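Local coordinates for protein transcriptional regulator, MarR family (Bacillus cereus, PDB 4XRF) that probably binds DNA through a winged helix-turn-helix and regulates transcription as a MepR-like member of the MarR family, at the interface of chains A and B. Coordinates in Å, arbitrary orientation; residue numbers count along the deposited sequence, not the author numbering. Chains: chain A/B, Transcriptional regulator, MarR family.

Contact 1: the interface of chains A and B. Residues chain A 37, 57-58, 128, 131-132, 135; chain B 3, 6-7, 10.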
loop_
_atom_site.group_PDB
_atom_site.type_symbol
_atom_site.label_atom_id
_atom_site.label_comp_id
_atom_site.label_asym_id
_atom_site.label_seq_id
_atom_site.Cartn_x
_atom_site.Cartn_y
_atom_site.Cartn_z
ATOM N N TYR A 37 -20.097 3.210 1.114
ATOM C CA TYR A 37 -20.873 4.397 0.769
ATOM C C TYR A 37 -21.925 4.109 -0.290
ATOM O O TYR A 37 -23.044 4.592 -0.190
ATOM C CB TYR A 37 -20.007 5.587 0.333
ATOM C CG TYR A 37 -20.815 6.848 0.457
ATOM C CD1 TYR A 37 -21.136 7.358 1.715
ATOM C CD2 TYR A 37 -21.317 7.482 -0.650
ATOM C CE1 TYR A 37 -21.929 8.495 1.843
ATOM C CE2 TYR A 37 -22.094 8.617 -0.527
ATOM C CZ TYR A 37 -22.393 9.110 0.723
ATOM O OH TYR A 37 -23.169 10.241 0.841
ATOM N N MET A 57 -20.889 9.687 -6.500
ATOM C CA MET A 57 -19.484 9.316 -6.139
ATOM C C MET A 57 -18.449 10.177 -6.883
ATOM O O MET A 57 -17.237 10.052 -6.652
ATOM C CB MET A 57 -19.185 7.840 -6.465
ATOM C CG MET A 57 -20.118 6.789 -5.876
ATOM S SD MET A 57 -20.025 6.628 -4.088
ATOM C CE MET A 57 -18.370 5.999 -3.816
ATOM N N TYR A 58 -18.935 11.004 -7.818
ATOM C CA TYR A 58 -18.084 11.888 -8.614
ATOM C C TYR A 58 -17.127 11.142 -9.550
ATOM O O TYR A 58 -16.063 11.652 -9.911
ATOM C CB TYR A 58 -17.362 12.909 -7.710
ATOM C CG TYR A 58 -18.351 13.840 -7.045
ATOM C CD1 TYR A 58 -18.935 13.509 -5.823
ATOM C CD2 TYR A 58 -18.758 15.023 -7.674
ATOM C CE1 TYR A 58 -19.867 14.344 -5.227
ATOM C CE2 TYR A 58 -19.684 15.868 -7.080
ATOM C CZ TYR A 58 -20.227 15.516 -5.847
ATOM O OH TYR A 58 -21.149 16.343 -5.245
ATOM N N LEU A 128 -15.037 17.695 2.504
ATOM C CA LEU A 128 -15.835 16.902 1.584
ATOM C C LEU A 128 -15.952 17.590 0.223
ATOM O O LEU A 128 -15.782 16.936 -0.806
ATOM C CB LEU A 128 -17.216 16.602 2.175
ATOM C CG LEU A 128 -18.229 15.969 1.219
ATOM C CD1 LEU A 128 -17.796 14.549 0.876
ATOM C CD2 LEU A 128 -19.635 15.998 1.798
ATOM N N PHE A 131 -12.612 17.410 -1.581
ATOM C CA PHE A 131 -12.401 16.049 -2.069
ATOM C C PHE A 131 -13.269 15.749 -3.297
ATOM O O PHE A 131 -12.826 15.075 -4.224
ATOM C CB PHE A 131 -12.682 15.020 -0.965
ATOM C CG PHE A 131 -11.546 14.822 -0.006
ATOM C CD1 PHE A 131 -10.443 15.665 -0.006
ATOM C CD2 PHE A 131 -11.601 13.802 0.936
ATOM C CE1 PHE A 131 -9.411 15.491 0.901
ATOM C CE2 PHE A 131 -10.577 13.618 1.843
ATOM C CZ PHE A 131 -9.473 14.459 1.827
ATOM N N GLU A 132 -14.506 16.230 -3.286
ATOM C CA GLU A 132 -15.400 16.051 -4.426
ATOM C C GLU A 132 -14.827 16.798 -5.639
ATOM O O GLU A 132 -14.836 16.287 -6.762
ATOM C CB GLU A 132 -16.818 16.536 -4.094
ATOM C CG GLU A 132 -17.577 15.608 -3.151
ATOM C CD GLU A 132 -18.894 16.190 -2.646
ATOM O OE1 GLU A 132 -19.155 17.393 -2.848
ATOM O OE2 GLU A 132 -19.682 15.432 -2.037
ATOM N N GLU A 135 -11.741 14.764 -6.790
ATOM C CA GLU A 135 -12.232 13.596 -7.522
ATOM C C GLU A 135 -12.701 13.940 -8.935
ATOM O O GLU A 135 -12.400 13.212 -9.891
ATOM C CB GLU A 135 -13.340 12.864 -6.760
ATOM C CG GLU A 135 -13.737 11.545 -7.412
ATOM C CD GLU A 135 -12.657 10.474 -7.301
ATOM O OE1 GLU A 135 -11.559 10.640 -7.886
ATOM O OE2 GLU A 135 -12.907 9.452 -6.633
ATOM N N HIS B 3 -20.998 13.211 7.154
ATOM C CA HIS B 3 -20.035 13.410 6.051
ATOM C C HIS B 3 -18.818 12.482 6.110
ATOM O O HIS B 3 -18.050 12.411 5.143
ATOM C CB HIS B 3 -19.590 14.882 5.912
ATOM C CG HIS B 3 -20.726 15.850 5.745
ATOM N ND1 HIS B 3 -21.672 15.732 4.748
ATOM C CD2 HIS B 3 -21.061 16.958 6.451
ATOM C CE1 HIS B 3 -22.545 16.721 4.847
ATOM N NE2 HIS B 3 -22.198 17.478 5.873
ATOM N N LYS B 6 -18.805 9.508 3.444
ATOM C CA LYS B 6 -18.571 10.056 2.118
ATOM C C LYS B 6 -17.131 10.543 1.952
ATOM O O LYS B 6 -16.475 10.197 0.980
ATOM C CB LYS B 6 -19.573 11.159 1.754
ATOM C CG LYS B 6 -19.557 11.459 0.258
ATOM C CD LYS B 6 -20.785 12.237 -0.207
ATOM C CE LYS B 6 -20.810 12.259 -1.731
ATOM N NZ LYS B 6 -22.148 12.558 -2.340
ATOM N N ILE B 7 -16.633 11.312 2.916
ATOM C CA ILE B 7 -15.223 11.715 2.911
ATOM C C ILE B 7 -14.267 10.510 2.768
ATOM O O ILE B 7 -13.333 10.555 1.958
ATOM C CB ILE B 7 -14.838 12.518 4.173
ATOM C CG1 ILE B 7 -15.533 13.890 4.177
ATOM C CG2 ILE B 7 -13.322 12.666 4.244
ATOM C CD1 ILE B 7 -15.429 14.625 5.511
ATOM N N LEU B 10 -14.345 9.034 -0.820
ATOM C CA LEU B 10 -13.589 9.894 -1.743
ATOM C C LEU B 10 -12.077 9.832 -1.492
ATOM O O LEU B 10 -11.297 9.749 -2.454
ATOM C CB LEU B 10 -14.081 11.333 -1.625
ATOM C CG LEU B 10 -15.447 11.613 -2.251
ATOM C CD1 LEU B 10 -16.028 12.873 -1.652
ATOM C CD2 LEU B 10 -15.311 11.770 -3.747
#

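Contact 2: the interface of chains A and B. Residues chain A 32-34, 57, 135; chain B 8-9, 12-13.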
loop_
_atom_site.group_PDB
_atom_site.type_symbol
_atom_site.label_atom_id
_atom_site.label_comp_id
_atom_site.label_asym_id
_atom_site.label_seq_id
_atom_site.Cartn_x
_atom_site.Cartn_y
_atom_site.Cartn_z
ATOM N N THR A 32 -14.647 -1.987 1.185
ATOM C CA THR A 32 -13.809 -0.795 1.069
ATOM C C THR A 32 -14.708 0.427 1.322
ATOM O O THR A 32 -15.941 0.314 1.261
ATOM C CB THR A 32 -13.221 -0.641 -0.337
ATOM O OG1 THR A 32 -14.289 -0.361 -1.238
ATOM C CG2 THR A 32 -12.530 -1.910 -0.795
ATOM N N PRO A 33 -14.109 1.597 1.624
ATOM C CA PRO A 33 -14.978 2.754 1.851
ATOM C C PRO A 33 -15.935 3.149 0.713
ATOM O O PRO A 33 -17.064 3.539 1.020
ATOM C CB PRO A 33 -13.984 3.869 2.207
ATOM C CG PRO A 33 -12.910 3.106 2.951
ATOM C CD PRO A 33 -12.739 1.840 2.135
ATOM N N PRO A 34 -15.525 3.037 -0.578
ATOM C CA PRO A 34 -16.509 3.369 -1.605
ATOM C C PRO A 34 -17.662 2.354 -1.702
ATOM O O PRO A 34 -18.812 2.758 -1.980
ATOM C CB PRO A 34 -15.681 3.383 -2.909
ATOM C CG PRO A 34 -14.288 3.719 -2.438
ATOM C CD PRO A 34 -14.170 2.931 -1.161
ATOM N N MET A 57 -20.889 9.687 -6.500
ATOM C CA MET A 57 -19.484 9.316 -6.139
ATOM C C MET A 57 -18.449 10.177 -6.883
ATOM O O MET A 57 -17.237 10.052 -6.652
ATOM C CB MET A 57 -19.185 7.840 -6.465
ATOM C CG MET A 57 -20.118 6.789 -5.876
ATOM S SD MET A 57 -20.025 6.628 -4.088
ATOM C CE MET A 57 -18.370 5.999 -3.816
ATOM N N GLU A 135 -11.741 14.764 -6.790
ATOM C CA GLU A 135 -12.232 13.596 -7.522
ATOM C C GLU A 135 -12.701 13.940 -8.935
ATOM O O GLU A 135 -12.400 13.212 -9.891
ATOM C CB GLU A 135 -13.340 12.864 -6.760
ATOM C CG GLU A 135 -13.737 11.545 -7.412
ATOM C CD GLU A 135 -12.657 10.474 -7.301
ATOM O OE1 GLU A 135 -11.559 10.640 -7.886
ATOM O OE2 GLU A 135 -12.907 9.452 -6.633
ATOM N N GLN B 8 -14.497 9.443 3.541
ATOM C CA GLN B 8 -13.636 8.263 3.456
ATOM C C GLN B 8 -13.747 7.587 2.092
ATOM O O GLN B 8 -12.757 7.085 1.590
ATOM C CB GLN B 8 -13.926 7.250 4.571
ATOM C CG GLN B 8 -13.581 7.725 5.968
ATOM C CD GLN B 8 -12.286 8.511 6.026
ATOM O OE1 GLN B 8 -11.195 7.971 5.815
ATOM N NE2 GLN B 8 -12.399 9.796 6.336
ATOM N N ALA B 9 -14.943 7.581 1.498
ATOM C CA ALA B 9 -15.131 6.965 0.184
ATOM C C ALA B 9 -14.274 7.702 -0.851
ATOM O O ALA B 9 -13.554 7.071 -1.641
ATOM C CB ALA B 9 -16.599 6.976 -0.233
ATOM N N PHE B 12 -10.405 7.358 -0.134
ATOM C CA PHE B 12 -9.963 6.058 -0.644
ATOM C C PHE B 12 -9.691 6.100 -2.153
ATOM O O PHE B 12 -8.634 5.636 -2.595
ATOM C CB PHE B 12 -10.964 4.951 -0.324
ATOM C CG PHE B 12 -10.447 3.568 -0.622
ATOM C CD1 PHE B 12 -9.670 2.890 0.308
ATOM C CD2 PHE B 12 -10.730 2.951 -1.830
ATOM C CE1 PHE B 12 -9.189 1.614 0.042
ATOM C CE2 PHE B 12 -10.256 1.683 -2.107
ATOM C CZ PHE B 12 -9.486 1.010 -1.172
ATOM N N SER B 13 -10.635 6.634 -2.934
ATOM C CA SER B 13 -10.489 6.651 -4.388
ATOM C C SER B 13 -9.400 7.602 -4.855
ATOM O O SER B 13 -8.617 7.254 -5.738
ATOM C CB SER B 13 -11.806 6.994 -5.089
ATOM O OG SER B 13 -12.786 6.029 -4.768
#

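Contact 3: the interface of chains A and B. Residues chain A 123, 126-127, 130-131; chain B 123, 126-127, 130-131.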
loop_
_atom_site.group_PDB
_atom_site.type_symbol
_atom_site.label_atom_id
_atom_site.label_comp_id
_atom_site.label_asym_id
_atom_site.label_seq_id
_atom_site.Cartn_x
_atom_site.Cartn_y
_atom_site.Cartn_z
ATOM N N GLU A 123 -16.189 22.197 9.033
ATOM C CA GLU A 123 -14.875 21.782 8.517
ATOM C C GLU A 123 -14.949 20.471 7.732
ATOM O O GLU A 123 -14.246 20.313 6.751
ATOM C CB GLU A 123 -13.835 21.663 9.641
ATOM C CG GLU A 123 -13.443 22.995 10.268
ATOM C CD GLU A 123 -12.528 22.839 11.473
ATOM O OE1 GLU A 123 -12.758 21.931 12.318
ATOM O OE2 GLU A 123 -11.577 23.648 11.592
ATOM N N ASP A 126 -16.340 21.390 4.334
ATOM C CA ASP A 126 -15.242 21.970 3.530
ATOM C C ASP A 126 -14.340 20.893 2.913
ATOM O O ASP A 126 -14.017 20.953 1.736
ATOM C CB ASP A 126 -14.349 22.894 4.375
ATOM C CG ASP A 126 -15.043 24.185 4.809
ATOM O OD1 ASP A 126 -15.865 24.741 4.035
ATOM O OD2 ASP A 126 -14.736 24.661 5.932
ATOM N N LEU A 127 -13.918 19.932 3.732
ATOM C CA LEU A 127 -13.055 18.847 3.284
ATOM C C LEU A 127 -13.781 18.021 2.224
ATOM O O LEU A 127 -13.219 17.689 1.173
ATOM C CB LEU A 127 -12.645 17.964 4.477
ATOM C CG LEU A 127 -11.554 16.912 4.286
ATOM C CD1 LEU A 127 -10.229 17.554 3.896
ATOM C CD2 LEU A 127 -11.382 16.073 5.551
ATOM N N LEU A 130 -13.918 19.885 -1.077
ATOM C CA LEU A 130 -12.576 19.852 -1.678
ATOM C C LEU A 130 -12.227 18.477 -2.279
ATOM O O LEU A 130 -11.632 18.398 -3.359
ATOM C CB LEU A 130 -11.505 20.292 -0.676
ATOM C CG LEU A 130 -11.614 21.766 -0.255
ATOM C CD1 LEU A 130 -10.840 22.000 1.031
ATOM C CD2 LEU A 130 -11.170 22.722 -1.362
ATOM N N PHE A 131 -12.612 17.410 -1.581
ATOM C CA PHE A 131 -12.401 16.049 -2.069
ATOM C C PHE A 131 -13.269 15.749 -3.297
ATOM O O PHE A 131 -12.826 15.075 -4.224
ATOM C CB PHE A 131 -12.682 15.020 -0.965
ATOM C CG PHE A 131 -11.546 14.822 -0.006
ATOM C CD1 PHE A 131 -10.443 15.665 -0.006
ATOM C CD2 PHE A 131 -11.601 13.802 0.936
ATOM C CE1 PHE A 131 -9.411 15.491 0.901
ATOM C CE2 PHE A 131 -10.577 13.618 1.843
ATOM C CZ PHE A 131 -9.473 14.459 1.827
ATOM N N GLU B 123 -8.350 27.591 -2.323
ATOM C CA GLU B 123 -8.779 26.210 -2.049
ATOM C C GLU B 123 -7.626 25.332 -1.559
ATOM O O GLU B 123 -7.832 24.480 -0.715
ATOM C CB GLU B 123 -9.444 25.568 -3.276
ATOM C CG GLU B 123 -10.792 26.176 -3.642
ATOM C CD GLU B 123 -11.359 25.627 -4.941
ATOM O OE1 GLU B 123 -10.597 25.455 -5.931
ATOM O OE2 GLU B 123 -12.589 25.383 -4.984
ATOM N N ASP B 126 -7.131 26.232 2.084
ATOM C CA ASP B 126 -8.175 25.542 2.873
ATOM C C ASP B 126 -7.823 24.073 3.147
ATOM O O ASP B 126 -7.945 23.605 4.269
ATOM C CB ASP B 126 -9.535 25.566 2.156
ATOM C CG ASP B 126 -10.164 26.957 2.084
ATOM O OD1 ASP B 126 -10.011 27.760 3.041
ATOM O OD2 ASP B 126 -10.843 27.236 1.062
ATOM N N LEU B 127 -7.418 23.356 2.102
ATOM C CA LEU B 127 -7.053 21.950 2.214
ATOM C C LEU B 127 -5.849 21.807 3.143
ATOM O O LEU B 127 -5.824 20.948 4.034
ATOM C CB LEU B 127 -6.740 21.367 0.823
ATOM C CG LEU B 127 -6.568 19.856 0.670
ATOM C CD1 LEU B 127 -7.844 19.114 1.046
ATOM C CD2 LEU B 127 -6.152 19.502 -0.756
ATOM N N LEU B 130 -6.874 22.300 6.763
ATOM C CA LEU B 130 -7.610 21.103 7.198
ATOM C C LEU B 130 -6.686 19.896 7.451
ATOM O O LEU B 130 -6.876 19.154 8.420
ATOM C CB LEU B 130 -8.718 20.738 6.206
ATOM C CG LEU B 130 -9.848 21.777 6.123
ATOM C CD1 LEU B 130 -10.641 21.584 4.843
ATOM C CD2 LEU B 130 -10.751 21.754 7.356
ATOM N N PHE B 131 -5.689 19.721 6.585
ATOM C CA PHE B 131 -4.703 18.655 6.746
ATOM C C PHE B 131 -3.806 18.895 7.966
ATOM O O PHE B 131 -3.454 17.956 8.676
ATOM C CB PHE B 131 -3.843 18.507 5.484
ATOM C CG PHE B 131 -4.487 17.709 4.390
ATOM C CD1 PHE B 131 -5.824 17.340 4.454
ATOM C CD2 PHE B 131 -3.756 17.356 3.263
ATOM C CE1 PHE B 131 -6.418 16.625 3.427
ATOM C CE2 PHE B 131 -4.337 16.641 2.235
ATOM C CZ PHE B 131 -5.671 16.267 2.314
#

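Contact 1: the interface of chains A and B
B:Leu10, on helix 4-29, pushes its branched tip between A:Leu128 and A:Glu132 of helix 121-139. Its CD1 is 3.5 Å from A:Leu128 CD1, the two side chains crossing at about a right angle, and equally close to the CG methylene of A:Glu132. The other methyl of B:Leu10, CD2, turns to A:Glu135 CB at 3.8 Å. In A:Leu128, CG anti to the backbone N (chi1 171°) directs the branch at chain B, where its two methyls take different partners: CD1 also meets B:Lys6 CG, while CD2 faces B:His3 ND1 at 3.6 Å. B:Ile7 is likewise shared, CG1 against A:Leu128 CB and CG2 against A:Phe131 CE2 at 3.8 Å, and its backbone O lies in plane at the edge of that phenyl ring. The ring contact belongs to B:Lys6, whose CB sits over the face of A:Tyr37, 3.9 Å from the ring centroid, in a CH-pi contact. The extended lysine chain runs on past the phenol, B:Lys6 CD lying 3.3 Å from A:Tyr37 OH. The charged contact is a long salt bridge from B:Lys6 NZ to A:Glu132 OE2, 3.8 Å. A:Tyr58, itself at the margin of the contact near the lysine tip, has A:Glu132 CB over the centre of one ring face and may help to position that glutamate. The patch anchors one subunit's N-terminal helix on its partner, as expected in MarR dimers.

Contact 2: the interface of chains A and B
B:Phe12 lays its ring against A:Pro33 and A:Pro34, the paired prolines that open helix 33-45 in this MarR-family winged-helix protein. The B:Phe12 side chain crosses both prolines at about a right angle and divides its ortho carbons between them: CD2 approaches A:Pro34 CD at 3.5 Å, CD1 approaches A:Pro33 CD at 3.7 Å. CG of B:Phe12 stands anti to the backbone N (chi1 -170°), carrying the ring toward the start of the partner helix. A:Thr32 CB lies over the same ring face as the prolines, 4.1 Å above the plane of B:Phe12 and displaced toward the CE2 and CZ rim. One turn earlier on helix 4-29, the small side chain of B:Ala9 probably allows the close approach of the two helices. B:Ala9 CB lies 3.9 Å from A:Pro34 CA, with A:Met57 CE on the same alanine carbon at 4.1 Å. Carbonyl oxygens of chain B also meet proline carbons, B:Gln8 O against A:Pro33 CB and B:Ala9 O against A:Pro34 CG at 3.5 Å. B:Ser13 points OG back along its helix (chi1 -60°) in a weak hydrogen bond to B:Ala9 O; this OG also passes 3.6 Å from A:Pro34 CG. A:Glu135, bent at chi2, brings OE2 3.9 Å from the hydroxyl OG of B:Ser13.

Contact 3: the interface of chains A and B
A:Leu130 and B:Leu130 meet across the two-fold axis, CD1 to CD1 at 3.8 Å, with their side chains crossing obliquely. These leucines bury the most surface in the patch, about 75 and 77 Å², and each spreads its methyls over the opposite helix 121-139. CG, anti to the carbonyl carbon (chi1 -66°), sets the branch toward the partner helix, where CD1 and CD2 reach different turns. A:Leu130 CD1 is 3.8 Å from B:Leu127 N and touches B:Asp126 CB; A:Leu130 CD2 rests on the backbone O of B:Glu123 and lies 3.8 Å from B:Glu123 CB. The twin contacts of B:Leu130 follow by symmetry. A:Leu127 and B:Leu127 form the next pair, their CD1 methyls 4.0 Å apart and the side chains at about a right angle. A:Leu127 CD1 also meets the CE1 rim of B:Phe131, while A:Leu127 CG lies over one face of A:Phe131 and backs the ring. The two phenyl rings reach tip to tip, A:Phe131 CE1 to B:Phe131 CZ at 4.1 Å. Nearby, A:Asp126 OD1 and B:Asp126 OD2 are 6.3 Å apart, near enough that like charges might repel mildly. This symmetric leucine-phenylalanine seam joins the two C-terminal helices and probably helps hold the dimer together.

Contact 1 and contact 2 are neighbouring strips of one surface, with C-alpha centres about 6 Å apart, and share A:Met57 and A:Glu135; both set helix 4-29 of chain B against chain A. The C-alpha centre of contact 3 lies about 12 Å from that of contact 1 and about 16 Å from that of contact 2. A:Phe131 joins contact 1 to contact 3 along helix 121-139. Contacts 1 and 2 each recur with the chains exchanged, whereas contact 3 straddles the two-fold axis. The N-terminal and C-terminal helices thus interlock reciprocally, and helix 33-45 is tied to them, which could couple the helical interface to the DNA-binding regions.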